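Local coordinates for enone reductase CLA-ER (PDB 4QLY) that catalyses the reduction of enone fatty acids, a key step of gut-bacterial fatty acid saturation (biohydrogenation), as an FMN-dependent member of the nitroreductase family, at the interface of chains A and B. Sequence-based numbering; all coordinates share one arbitrary frame. Chains: chain A/B, Enone reductase CLA-ER.

The interface of chains A and B. Residues chain A 36, 40, 62, 64; chain B 217-219.
B:Phe217 slips its ring between A:Arg36 and A:Val62, a worked example of how a C-terminal tail joins the sheet of its partner in a nitroreductase dimer. The arginine lies over one face, its CD 3.9 Å from the centroid of the B:Phe217 ring in a CH-pi contact. The guanidinium is turned 36° from the ring plane, so it leans over the rim near CD2 and does not stack flat. Toward the rim of the other face come the methyls of A:Val62, CG1 lying 3.5 Å from B:Phe217 CE2; the two side chains run side by side and point the same way. A:Gln40 adds a looser border, with its amide almost perpendicular to the ring.

Past the aromatic ring, the same arginine reaches the end of the chain: A:Arg36 NH2 donates to the terminal residue's oxygen, B:Ala219 O, at 2.7 Å, a bent bond with the acceptor tilted out of the guanidinium plane. The backbone bond from B:Leu218 N to A:Val62 O, 2.9 Å long, is nearly straight.

In the second shell, A:Asp64 fixes the rotation of the guanidinium through a side-on, two-nitrogen grip. NE of A:Arg36 meets OD2 of A:Asp64 at 2.8 Å in the guanidinium plane, while NH2 bonds to OD1; both oxygens use their syn lone pairs. The arginine chain is extended from CG to NE (chi2 -163°), which carries its methylenes along the ring before the head group reaches the carboxylate. A water links the carboxylate, 2.6 Å from A:Asp64 OD1, with A:Val62 O, A:Asp64 N and B:Ala219 N. The carboxylate probably offsets the arginine's charge and sets the direction of the NH2 that also serves the chain end.

Helix 36-46 supplies the arginine and A:Gln40, and strand 58-63 supplies A:Val62. Strand 215-217 of chain B pairs parallel to that strand, and two-fold symmetry repeats the exchange with the chains swapped.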
ATOM      1  N   ARG A  36       8.920  19.965 -12.615  1.00 26.96           N
ATOM      2  CA  ARG A  36       9.654  18.941 -11.881  1.00 28.05           C
ATOM      3  C   ARG A  36       9.746  19.283 -10.391  1.00 28.40           C
ATOM      4  O   ARG A  36       9.833  18.390  -9.544  1.00 27.23           O
ATOM      5  CB  ARG A  36      11.031  18.731 -12.509  1.00 27.61           C
ATOM      6  CG  ARG A  36      10.909  18.154 -13.918  1.00 27.99           C
ATOM      7  CD  ARG A  36      12.193  17.554 -14.444  1.00 24.77           C
ATOM      8  NE  ARG A  36      11.932  16.671 -15.582  1.00 26.63           N
ATOM      9  CZ  ARG A  36      12.863  16.276 -16.439  1.00 25.34           C
ATOM     10  NH1 ARG A  36      14.108  16.705 -16.286  1.00 27.04           N
ATOM     11  NH2 ARG A  36      12.556  15.464 -17.448  1.00 22.06           N
ATOM     12  N   GLN A  40       8.619  16.449  -7.709  1.00 23.53           N
ATOM     13  CA  GLN A  40       9.493  15.982  -6.640  1.00 22.51           C
ATOM     14  C   GLN A  40       8.833  16.240  -5.285  1.00 23.30           C
ATOM     15  O   GLN A  40       8.921  15.423  -4.377  1.00 24.07           O
ATOM     16  CB  GLN A  40      10.873  16.666  -6.721  1.00 24.05           C
ATOM     17  CG  GLN A  40      11.921  16.070  -5.760  1.00 29.37           C
ATOM     18  CD  GLN A  40      12.468  14.691  -6.200  1.00 32.10           C
ATOM     19  OE1 GLN A  40      13.386  14.614  -7.025  1.00 34.73           O
ATOM     20  NE2 GLN A  40      11.925  13.606  -5.621  1.00 21.12           N
ATOM     21  N   VAL A  62      10.780   8.871 -12.803  1.00 22.14           N
ATOM     22  CA  VAL A  62       9.813   9.806 -13.329  1.00 22.58           C
ATOM     23  C   VAL A  62       9.930   9.846 -14.835  1.00 24.75           C
ATOM     24  O   VAL A  62      11.018  10.010 -15.390  1.00 25.97           O
ATOM     25  CB  VAL A  62       9.995  11.212 -12.743  1.00 21.45           C
ATOM     26  CG1 VAL A  62       8.961  12.158 -13.302  1.00 21.63           C
ATOM     27  CG2 VAL A  62       9.885  11.164 -11.235  1.00 23.61           C
ATOM     28  N   ASP A  64       8.411  11.942 -17.795  1.00 23.95           N
ATOM     29  CA  ASP A  64       7.622  13.148 -18.057  1.00 24.62           C
ATOM     30  C   ASP A  64       7.984  13.866 -19.368  1.00 25.12           C
ATOM     31  O   ASP A  64       7.780  15.076 -19.522  1.00 26.05           O
ATOM     32  CB  ASP A  64       7.754  14.109 -16.881  1.00 21.78           C
ATOM     33  CG  ASP A  64       9.178  14.638 -16.714  1.00 25.81           C
ATOM     34  OD1 ASP A  64      10.123  14.015 -17.254  1.00 21.58           O
ATOM     35  OD2 ASP A  64       9.340  15.677 -16.044  1.00 22.46           O
TER
ATOM     36  N   PHE B 217      15.001  10.824 -13.040  1.00 25.01           N
ATOM     37  CA  PHE B 217      14.247  11.275 -14.206  1.00 23.56           C
ATOM     38  C   PHE B 217      14.744  10.563 -15.456  1.00 24.37           C
ATOM     39  O   PHE B 217      15.921  10.659 -15.810  1.00 23.89           O
ATOM     40  CB  PHE B 217      14.335  12.790 -14.374  1.00 25.90           C
ATOM     41  CG  PHE B 217      13.502  13.541 -13.386  1.00 27.86           C
ATOM     42  CD1 PHE B 217      13.990  13.811 -12.120  1.00 28.84           C
ATOM     43  CD2 PHE B 217      12.211  13.944 -13.711  1.00 29.64           C
ATOM     44  CE1 PHE B 217      13.214  14.493 -11.195  1.00 27.13           C
ATOM     45  CE2 PHE B 217      11.425  14.621 -12.789  1.00 31.25           C
ATOM     46  CZ  PHE B 217      11.931  14.892 -11.526  1.00 31.46           C
ATOM     47  N   LEU B 218      13.837   9.868 -16.133  1.00 22.61           N
ATOM     48  CA  LEU B 218      14.223   9.001 -17.244  1.00 27.16           C
ATOM     49  C   LEU B 218      14.773   9.779 -18.441  1.00 23.47           C
ATOM     50  O   LEU B 218      15.801   9.396 -18.996  1.00 27.48           O
ATOM     51  CB  LEU B 218      13.046   8.123 -17.683  1.00 21.58           C
ATOM     52  CG  LEU B 218      13.433   6.908 -18.540  1.00 27.70           C
ATOM     53  CD1 LEU B 218      14.515   6.078 -17.855  1.00 24.83           C
ATOM     54  CD2 LEU B 218      12.200   6.031 -18.839  1.00 25.42           C
ATOM     55  N   ALA B 219      14.122  10.867 -18.840  1.00 24.68           N
ATOM     56  CA  ALA B 219      14.654  11.649 -19.969  1.00 29.02           C
ATOM     57  C   ALA B 219      14.353  13.152 -19.864  1.00 28.97           C
ATOM     58  O   ALA B 219      14.033  13.657 -18.785  1.00 27.86           O
ATOM     59  CB  ALA B 219      14.119  11.097 -21.304  1.00 27.02           C
TER
HETATM   60  O   HOH W   1      11.394  11.771 -17.776  1.00 28.16           O